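Local coordinates for protein polyguluronate lyase (PDB 1UAI) that probably cleaves poly(alpha-L-guluronate), the guluronate-rich part of alginate, acting as a lyase built on a jelly-roll beta-sandwich, at residues T19-S24 against P71-R76; H95-R100 against N188-G193; H112-Q117 against Y195-C200. All blocks are in the same frame, centred on the assembly; numbering follows the deposited sequence.

Contact 1 of 3, residues T19-S24 against P71-R76; sequences TLPIGS and PRSELR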
loop_
_atom_site.group_PDB
_atom_site.type_symbol
_atom_site.label_atom_id
_atom_site.label_comp_id
_atom_site.label_asym_id
_atom_site.label_seq_id
_atom_site.Cartn_x
_atom_site.Cartn_y
_atom_site.Cartn_z
ATOM N N THR A 19 -9.694 -0.572 -0.200
ATOM C CA THR A 19 -10.251 0.778 -0.146
ATOM C C THR A 19 -9.920 1.361 -1.513
ATOM O O THR A 19 -8.781 1.250 -1.981
ATOM C CB THR A 19 -9.596 1.629 0.952
ATOM O OG1 THR A 19 -9.771 0.986 2.220
ATOM C CG2 THR A 19 -10.224 3.020 0.996
ATOM N N LEU A 20 -10.912 1.982 -2.141
ATOM C CA LEU A 20 -10.775 2.517 -3.489
ATOM C C LEU A 20 -10.768 4.038 -3.599
ATOM O O LEU A 20 -11.043 4.745 -2.630
ATOM C CB LEU A 20 -11.913 1.953 -4.342
ATOM C CG LEU A 20 -12.027 0.427 -4.330
ATOM C CD1 LEU A 20 -13.398 0.003 -4.830
ATOM C CD2 LEU A 20 -10.920 -0.176 -5.181
ATOM N N PRO A 21 -10.437 4.557 -4.795
ATOM C CA PRO A 21 -10.399 5.998 -5.049
ATOM C C PRO A 21 -11.692 6.495 -5.698
ATOM O O PRO A 21 -11.734 7.586 -6.271
ATOM C CB PRO A 21 -9.196 6.145 -5.967
ATOM C CG PRO A 21 -9.306 4.929 -6.819
ATOM C CD PRO A 21 -9.684 3.830 -5.837
ATOM N N ILE A 22 -12.735 5.673 -5.618
ATOM C CA ILE A 22 -14.043 6.021 -6.157
ATOM C C ILE A 22 -15.057 5.905 -5.026
ATOM O O ILE A 22 -14.745 5.374 -3.958
ATOM C CB ILE A 22 -14.464 5.086 -7.322
ATOM C CG1 ILE A 22 -14.460 3.626 -6.862
ATOM C CG2 ILE A 22 -13.528 5.282 -8.505
ATOM C CD1 ILE A 22 -14.928 2.649 -7.927
ATOM N N GLY A 23 -16.264 6.410 -5.268
ATOM C CA GLY A 23 -17.313 6.370 -4.267
ATOM C C GLY A 23 -18.023 7.706 -4.201
ATOM O O GLY A 23 -17.736 8.608 -4.991
ATOM N N SER A 24 -18.959 7.839 -3.268
ATOM C CA SER A 24 -19.688 9.088 -3.117
ATOM C C SER A 24 -18.798 10.108 -2.418
ATOM O O SER A 24 -17.760 9.759 -1.854
ATOM C CB SER A 24 -20.980 8.864 -2.324
ATOM O OG SER A 24 -20.728 8.230 -1.083
ATOM N N PRO A 71 -5.932 10.244 -2.021
ATOM C CA PRO A 71 -6.643 9.087 -2.570
ATOM C C PRO A 71 -5.820 7.805 -2.589
ATOM O O PRO A 71 -4.588 7.842 -2.640
ATOM C CB PRO A 71 -7.006 9.554 -3.971
ATOM C CG PRO A 71 -5.789 10.327 -4.359
ATOM C CD PRO A 71 -5.476 11.136 -3.103
ATOM N N ARG A 72 -6.510 6.671 -2.575
ATOM C CA ARG A 72 -5.824 5.391 -2.575
ATOM C C ARG A 72 -6.648 4.260 -3.166
ATOM O O ARG A 72 -7.872 4.335 -3.253
ATOM C CB ARG A 72 -5.476 4.995 -1.137
ATOM C CG ARG A 72 -6.658 4.393 -0.366
ATOM C CD ARG A 72 -6.337 4.224 1.104
ATOM N NE ARG A 72 -6.437 5.485 1.833
ATOM C CZ ARG A 72 -5.596 5.862 2.791
ATOM N NH1 ARG A 72 -4.580 5.081 3.133
ATOM N NH2 ARG A 72 -5.790 7.007 3.428
ATOM N N SER A 73 -5.932 3.224 -3.586
ATOM C CA SER A 73 -6.508 1.961 -4.038
ATOM C C SER A 73 -5.516 1.106 -3.268
ATOM O O SER A 73 -4.388 0.892 -3.711
ATOM C CB SER A 73 -6.362 1.717 -5.531
ATOM O OG SER A 73 -6.976 0.471 -5.826
ATOM N N GLU A 74 -5.933 0.625 -2.107
ATOM C CA GLU A 74 -5.001 -0.064 -1.234
ATOM C C GLU A 74 -5.646 -1.123 -0.354
ATOM O O GLU A 74 -6.776 -0.955 0.110
ATOM C CB GLU A 74 -4.338 1.025 -0.371
ATOM C CG GLU A 74 -3.295 0.608 0.650
ATOM C CD GLU A 74 -2.802 1.799 1.471
ATOM O OE1 GLU A 74 -3.648 2.560 1.992
ATOM O OE2 GLU A 74 -1.571 1.980 1.603
ATOM N N LEU A 75 -4.914 -2.209 -0.123
ATOM C CA LEU A 75 -5.385 -3.299 0.722
ATOM C C LEU A 75 -5.110 -2.975 2.189
ATOM O O LEU A 75 -4.076 -2.389 2.527
ATOM C CB LEU A 75 -4.677 -4.602 0.348
ATOM C CG LEU A 75 -4.852 -5.084 -1.092
ATOM C CD1 LEU A 75 -3.929 -6.269 -1.350
ATOM C CD2 LEU A 75 -6.303 -5.464 -1.343
ATOM N N ARG A 76 -6.046 -3.367 3.046
ATOM C CA ARG A 76 -5.962 -3.147 4.487
ATOM C C ARG A 76 -6.047 -4.525 5.145
ATOM O O ARG A 76 -6.988 -5.282 4.898
ATOM C CB ARG A 76 -7.129 -2.258 4.922
ATOM C CG ARG A 76 -7.030 -1.672 6.318
ATOM C CD ARG A 76 -7.401 -2.649 7.422
ATOM N NE ARG A 76 -7.675 -1.914 8.654
ATOM C CZ ARG A 76 -7.361 -2.333 9.874
ATOM N NH1 ARG A 76 -7.657 -1.577 10.924
ATOM N NH2 ARG A 76 -6.751 -3.498 10.049
HETATM O O HOH W 1 -7.129 0.400 2.672
HETATM O O HOH W 2 -9.383 6.786 -1.560
#
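T19 and E74 form an antiparallel hydrogen-bonded pair, joined by two backbone bonds: T19 N gives its hydrogen to E74 O at 3.0 Å, and E74 N returns one to T19 O at 2.9 Å. T19 O also receives a CA-H...O contact from S73 CA, 3.1 Å away.

Two waters supplement the pairing. One water donates to T19 OG1 and to E74 O, so the threonine hydroxyl is tied to the carbonyl its own backbone already uses; the same OG1 also bonds E30. A second water donates to L20 O and accepts from R72 N, joining the strands where the chain turns its corner at P21. This pairing joins strand 16-20 to strand 72-79 in the larger sheet of the jelly-roll sandwich, and the run RSELR on the latter matches a conserved motif of the alginate lyase 2 family.

Apolar contacts flank the backbone. T19 CG2 lies 4.1 Å from R72 CG, the two side chains crossing obliquely, while the P21 ring sets CD 3.9 Å from S73 CB.

R72 and E74 pair within their own strand. The R72 chain bends at chi3 (78°), and NH1 reaches E74 OE1 at 2.9 Å in a salt bridge that lies in the guanidinium plane. K191 forms a second salt bridge to this same OE1, so two cationic groups hold one carboxylate oxygen.

Contact 2 of 3, residues H95-R100 against N188-G193; sequences HTMVFR and NYFKAG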
loop_
_atom_site.group_PDB
_atom_site.type_symbol
_atom_site.label_atom_id
_atom_site.label_comp_id
_atom_site.label_asym_id
_atom_site.label_seq_id
_atom_site.Cartn_x
_atom_site.Cartn_y
_atom_site.Cartn_z
ATOM N N HIS A 95 5.622 -10.402 13.624
ATOM C CA HIS A 95 4.702 -10.012 12.566
ATOM C C HIS A 95 5.448 -9.637 11.307
ATOM O O HIS A 95 6.245 -8.698 11.297
ATOM C CB HIS A 95 3.852 -8.876 13.108
ATOM C CG HIS A 95 3.301 -9.183 14.464
ATOM N ND1 HIS A 95 3.936 -8.823 15.633
ATOM C CD2 HIS A 95 2.250 -9.952 14.830
ATOM C CE1 HIS A 95 3.299 -9.361 16.659
ATOM N NE2 HIS A 95 2.274 -10.052 16.198
ATOM N N THR A 96 5.162 -10.372 10.239
ATOM C CA THR A 96 5.866 -10.197 8.984
ATOM C C THR A 96 5.000 -9.967 7.760
ATOM O O THR A 96 3.941 -10.574 7.615
ATOM C CB THR A 96 6.710 -11.465 8.683
ATOM O OG1 THR A 96 7.511 -11.794 9.824
ATOM C CG2 THR A 96 7.603 -11.259 7.473
ATOM N N MET A 97 5.453 -9.069 6.888
ATOM C CA MET A 97 4.796 -8.876 5.606
ATOM C C MET A 97 5.898 -8.859 4.565
ATOM O O MET A 97 6.845 -8.072 4.653
ATOM C CB MET A 97 3.994 -7.576 5.478
ATOM C CG MET A 97 3.480 -7.414 4.030
ATOM S SD MET A 97 2.199 -6.191 3.702
ATOM C CE MET A 97 3.104 -4.679 4.025
ATOM N N VAL A 98 5.790 -9.771 3.607
ATOM C CA VAL A 98 6.727 -9.843 2.499
ATOM C C VAL A 98 5.898 -9.506 1.274
ATOM O O VAL A 98 4.816 -10.063 1.075
ATOM C CB VAL A 98 7.312 -11.256 2.309
ATOM C CG1 VAL A 98 8.204 -11.284 1.071
ATOM C CG2 VAL A 98 8.098 -11.664 3.539
ATOM N N PHE A 99 6.392 -8.587 0.460
ATOM C CA PHE A 99 5.664 -8.209 -0.736
ATOM C C PHE A 99 6.617 -7.922 -1.880
ATOM O O PHE A 99 7.786 -7.600 -1.666
ATOM C CB PHE A 99 4.795 -6.973 -0.456
ATOM C CG PHE A 99 5.581 -5.728 -0.136
ATOM C CD1 PHE A 99 5.981 -4.858 -1.148
ATOM C CD2 PHE A 99 5.941 -5.436 1.178
ATOM C CE1 PHE A 99 6.727 -3.718 -0.855
ATOM C CE2 PHE A 99 6.686 -4.301 1.479
ATOM C CZ PHE A 99 7.080 -3.441 0.463
ATOM N N ARG A 100 6.119 -8.088 -3.097
ATOM C CA ARG A 100 6.896 -7.787 -4.287
ATOM C C ARG A 100 6.024 -6.842 -5.080
ATOM O O ARG A 100 4.878 -7.163 -5.394
ATOM C CB ARG A 100 7.190 -9.043 -5.102
ATOM C CG ARG A 100 8.221 -9.938 -4.455
ATOM C CD ARG A 100 8.540 -11.147 -5.306
ATOM N NE ARG A 100 9.350 -12.103 -4.560
ATOM C CZ ARG A 100 9.683 -13.309 -5.004
ATOM N NH1 ARG A 100 9.275 -13.710 -6.201
ATOM N NH2 ARG A 100 10.415 -14.115 -4.249
ATOM N N ASN A 188 -1.328 -2.337 15.516
ATOM C CA ASN A 188 -0.686 -2.246 14.207
ATOM C C ASN A 188 -1.348 -3.145 13.174
ATOM O O ASN A 188 -1.982 -4.142 13.516
ATOM C CB ASN A 188 0.782 -2.653 14.313
ATOM C CG ASN A 188 1.551 -1.800 15.284
ATOM O OD1 ASN A 188 1.842 -0.638 15.005
ATOM N ND2 ASN A 188 1.883 -2.369 16.439
ATOM N N TYR A 189 -1.187 -2.780 11.905
ATOM C CA TYR A 189 -1.709 -3.564 10.796
ATOM C C TYR A 189 -0.969 -3.179 9.523
ATOM O O TYR A 189 -0.393 -2.091 9.425
ATOM C CB TYR A 189 -3.228 -3.378 10.647
ATOM C CG TYR A 189 -3.703 -1.976 10.342
ATOM C CD1 TYR A 189 -3.854 -1.540 9.026
ATOM C CD2 TYR A 189 -4.042 -1.098 11.372
ATOM C CE1 TYR A 189 -4.335 -0.266 8.743
ATOM C CE2 TYR A 189 -4.522 0.180 11.097
ATOM C CZ TYR A 189 -4.667 0.588 9.782
ATOM O OH TYR A 189 -5.154 1.844 9.495
ATOM N N PHE A 190 -0.965 -4.092 8.561
ATOM C CA PHE A 190 -0.281 -3.878 7.292
ATOM C C PHE A 190 -1.208 -3.351 6.201
ATOM O O PHE A 190 -2.427 -3.557 6.238
ATOM C CB PHE A 190 0.330 -5.193 6.789
ATOM C CG PHE A 190 1.442 -5.735 7.647
ATOM C CD1 PHE A 190 2.614 -5.010 7.844
ATOM C CD2 PHE A 190 1.338 -7.002 8.216
ATOM C CE1 PHE A 190 3.668 -5.543 8.589
ATOM C CE2 PHE A 190 2.383 -7.543 8.961
ATOM C CZ PHE A 190 3.551 -6.812 9.146
ATOM N N LYS A 191 -0.606 -2.669 5.229
ATOM C CA LYS A 191 -1.320 -2.152 4.064
ATOM C C LYS A 191 -0.385 -2.267 2.865
ATOM O O LYS A 191 0.837 -2.223 3.016
ATOM C CB LYS A 191 -1.714 -0.679 4.225
ATOM C CG LYS A 191 -2.467 -0.342 5.496
ATOM C CD LYS A 191 -3.247 0.955 5.343
ATOM C CE LYS A 191 -4.496 0.731 4.504
ATOM N NZ LYS A 191 -5.210 1.999 4.189
ATOM N N ALA A 192 -0.960 -2.417 1.676
ATOM C CA ALA A 192 -0.181 -2.513 0.445
ATOM C C ALA A 192 -1.058 -2.110 -0.731
ATOM O O ALA A 192 -2.227 -2.484 -0.793
ATOM C CB ALA A 192 0.341 -3.931 0.253
ATOM N N GLY A 193 -0.487 -1.344 -1.657
ATOM C CA GLY A 193 -1.234 -0.890 -2.817
ATOM C C GLY A 193 -0.706 0.443 -3.309
ATOM O O GLY A 193 0.500 0.687 -3.264
#
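M97 and F190 reach each other from facing strands through their first torsions: M97 CG is anti to the backbone N (chi1 174°), while F190 CG is anti to the carbonyl carbon (chi1 -66°), which stands its ring up towards strand 95-105. The two side chains then slide past each other in opposite directions. M97 CB sits 3.5 Å from the centroid of the F190 ring, almost exactly over its centre, as a CH-pi contact. The sulfur lies lower, near the root of the ring: SD is 3.7 Å from F190 CB and meets the ring obliquely, 4.7 Å from its centroid, in a Met-aromatic contact. A bend at chi3 then turns the methyl group to the opposing backbone, where M97 CE comes to 3.5 Å from K191 O.

The far end of the ring is met by main chain. H95 O lies at the ring edge, close to its plane, 3.9 Å from F190 CZ, and T96 O approaches obliquely, 3.7 Å from F190 CE2. All of this is van der Waals or weakly polar contact, made without hydrogen bonds between the segments. W88, V221, F162 and I118 also touch the phenylalanine, and M97 rests on L219 and F162, so both side chains are buried among residues of both sheets.

The segment axes approach to 8.7 Å and run within 7° of parallel, yet the strands belong to different sheets: 95-105 to the seven-stranded one, 189-192 to the larger. Such interlocking of apolar side chains between two stacked antiparallel sheets is the core of a jelly-roll beta-sandwich.

Contact 3 of 3, residues H112-Q117 against Y195-C200; sequences HLVGAQ and YTQANC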
loop_
_atom_site.group_PDB
_atom_site.type_symbol
_atom_site.label_atom_id
_atom_site.label_comp_id
_atom_site.label_asym_id
_atom_site.label_seq_id
_atom_site.Cartn_x
_atom_site.Cartn_y
_atom_site.Cartn_z
ATOM N N HIS A 112 4.839 11.793 -5.672
ATOM C CA HIS A 112 4.956 11.032 -4.434
ATOM C C HIS A 112 3.913 9.920 -4.358
ATOM O O HIS A 112 2.723 10.155 -4.574
ATOM C CB HIS A 112 4.794 11.976 -3.244
ATOM C CG HIS A 112 5.794 13.093 -3.208
ATOM N ND1 HIS A 112 5.766 14.078 -2.245
ATOM C CD2 HIS A 112 6.853 13.376 -4.003
ATOM C CE1 HIS A 112 6.765 14.918 -2.446
ATOM N NE2 HIS A 112 7.441 14.515 -3.507
ATOM N N LEU A 113 4.360 8.719 -4.002
ATOM C CA LEU A 113 3.478 7.560 -3.951
ATOM C C LEU A 113 3.931 6.547 -2.899
ATOM O O LEU A 113 5.112 6.210 -2.823
ATOM C CB LEU A 113 3.464 6.919 -5.342
ATOM C CG LEU A 113 2.701 5.624 -5.606
ATOM C CD1 LEU A 113 1.231 5.790 -5.262
ATOM C CD2 LEU A 113 2.870 5.246 -7.069
ATOM N N VAL A 114 2.986 6.060 -2.098
ATOM C CA VAL A 114 3.275 5.083 -1.047
ATOM C C VAL A 114 2.778 3.699 -1.489
ATOM O O VAL A 114 1.626 3.551 -1.908
ATOM C CB VAL A 114 2.604 5.517 0.280
ATOM C CG1 VAL A 114 2.671 4.401 1.306
ATOM C CG2 VAL A 114 3.298 6.764 0.810
ATOM N N GLY A 115 3.645 2.690 -1.387
ATOM C CA GLY A 115 3.288 1.352 -1.837
ATOM C C GLY A 115 3.092 0.248 -0.811
ATOM O O GLY A 115 2.623 -0.836 -1.156
ATOM N N ALA A 116 3.464 0.503 0.435
ATOM C CA ALA A 116 3.284 -0.478 1.495
ATOM C C ALA A 116 3.483 0.219 2.820
ATOM O O ALA A 116 4.246 1.183 2.911
ATOM C CB ALA A 116 4.284 -1.618 1.348
ATOM N N GLN A 117 2.800 -0.252 3.854
ATOM C CA GLN A 117 2.972 0.372 5.148
ATOM C C GLN A 117 2.577 -0.447 6.356
ATOM O O GLN A 117 1.986 -1.527 6.251
ATOM C CB GLN A 117 2.225 1.721 5.206
ATOM C CG GLN A 117 0.919 1.824 4.407
ATOM C CD GLN A 117 0.115 3.096 4.713
ATOM O OE1 GLN A 117 -0.808 3.454 3.976
ATOM N NE2 GLN A 117 0.453 3.768 5.807
ATOM N N TYR A 195 -1.105 4.406 -2.644
ATOM C CA TYR A 195 -1.607 5.508 -1.828
ATOM C C TYR A 195 -0.898 6.742 -2.385
ATOM O O TYR A 195 0.244 7.041 -2.039
ATOM C CB TYR A 195 -1.260 5.245 -0.360
ATOM C CG TYR A 195 -1.761 6.264 0.637
ATOM C CD1 TYR A 195 -2.843 7.098 0.353
ATOM C CD2 TYR A 195 -1.170 6.359 1.895
ATOM C CE1 TYR A 195 -3.321 8.004 1.303
ATOM C CE2 TYR A 195 -1.639 7.254 2.848
ATOM C CZ TYR A 195 -2.713 8.072 2.547
ATOM O OH TYR A 195 -3.183 8.950 3.498
ATOM N N THR A 196 -1.590 7.434 -3.285
ATOM C CA THR A 196 -1.053 8.599 -3.973
ATOM C C THR A 196 -0.982 9.840 -3.098
ATOM O O THR A 196 -2.001 10.356 -2.645
ATOM C CB THR A 196 -1.886 8.859 -5.239
ATOM O OG1 THR A 196 -1.840 7.683 -6.061
ATOM C CG2 THR A 196 -1.347 10.051 -6.022
ATOM N N GLN A 197 0.239 10.320 -2.877
ATOM C CA GLN A 197 0.471 11.479 -2.028
ATOM C C GLN A 197 0.360 12.811 -2.756
ATOM O O GLN A 197 1.263 13.648 -2.706
ATOM C CB GLN A 197 1.838 11.357 -1.356
ATOM C CG GLN A 197 2.033 10.055 -0.582
ATOM C CD GLN A 197 0.960 9.825 0.461
ATOM O OE1 GLN A 197 0.148 8.906 0.344
ATOM N NE2 GLN A 197 0.945 10.664 1.487
ATOM N N ALA A 198 -0.764 12.996 -3.436
ATOM C CA ALA A 198 -1.029 14.227 -4.160
ATOM C C ALA A 198 -2.514 14.290 -4.471
ATOM O O ALA A 198 -3.158 13.259 -4.669
ATOM C CB ALA A 198 -0.219 14.269 -5.453
ATOM N N ASN A 199 -3.064 15.498 -4.468
ATOM C CA ASN A 199 -4.464 15.693 -4.808
ATOM C C ASN A 199 -4.550 16.950 -5.664
ATOM O O ASN A 199 -3.523 17.503 -6.063
ATOM C CB ASN A 199 -5.349 15.796 -3.555
ATOM C CG ASN A 199 -4.892 16.864 -2.595
ATOM O OD1 ASN A 199 -4.468 17.938 -3.005
ATOM N ND2 ASN A 199 -4.999 16.583 -1.301
ATOM N N CYS A 200 -5.758 17.407 -5.959
ATOM C CA CYS A 200 -5.900 18.575 -6.815
ATOM C C CYS A 200 -5.426 19.900 -6.228
ATOM O O CYS A 200 -5.337 20.899 -6.941
ATOM C CB CYS A 200 -7.344 18.661 -7.308
ATOM S SG CYS A 200 -7.710 17.256 -8.412
#
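Q197 lies against H112 and V114, and its side chain runs back along the strand pair. Its CB meets H112 CB at 3.6 Å; CG then touches V114 CG2 at 3.8 Å, and CD stays beside the same methyl group. The bend at chi2 (-56°) folds the terminal amide back over one face of the Y195 ring.

Backbone bonds hold the two strands together. V114 and Y195 are an antiparallel hydrogen-bonded pair: V114 N donates to Y195 O at 2.9 Å, and Y195 N to V114 O at 3.0 Å. Beyond them Q197 N donates to H112 O, also at 3.0 Å, but from well above the carbonyl plane (42°), as the chain leaves the strand through an inverse gamma turn centred on Q197. Between these bonds L113 and T196 are a non-hydrogen-bonded pair, with L113 CD1 3.7 Å from T196 OG1.

L113 and T196 face into the sandwich: L113 packs on F103 of strand 95-105, and T196 OG1 bonds A58 O of strand 54-59, both in the other sheet. V114 and Y195 occupy the opposite face of their own sheet, in which strand 194-196 is flanked by strands 112-119 and 72-79.

How the contacts relate
Contacts 1 and 3 lie side by side in the larger sheet, their centres about 12 Å apart, with P71 O 3.1 Å from T196 N. Contact 2, centred about 17 Å from contact 1 and 16 Å from contact 3, ties that sheet to the other one. The chain from 189 to 196 links all three: K191 NZ reaches E74 OE1 at 2.8 Å, and K191 O lies 2.9 Å from Q117 N. R72, E74, K191, Q117 and Y195 thus cluster on the face turned away from the sandwich core. In alginate lyases of this family that face forms the substrate cleft, so contacts 1 and 3 probably help shape it, with contact 2 behind it.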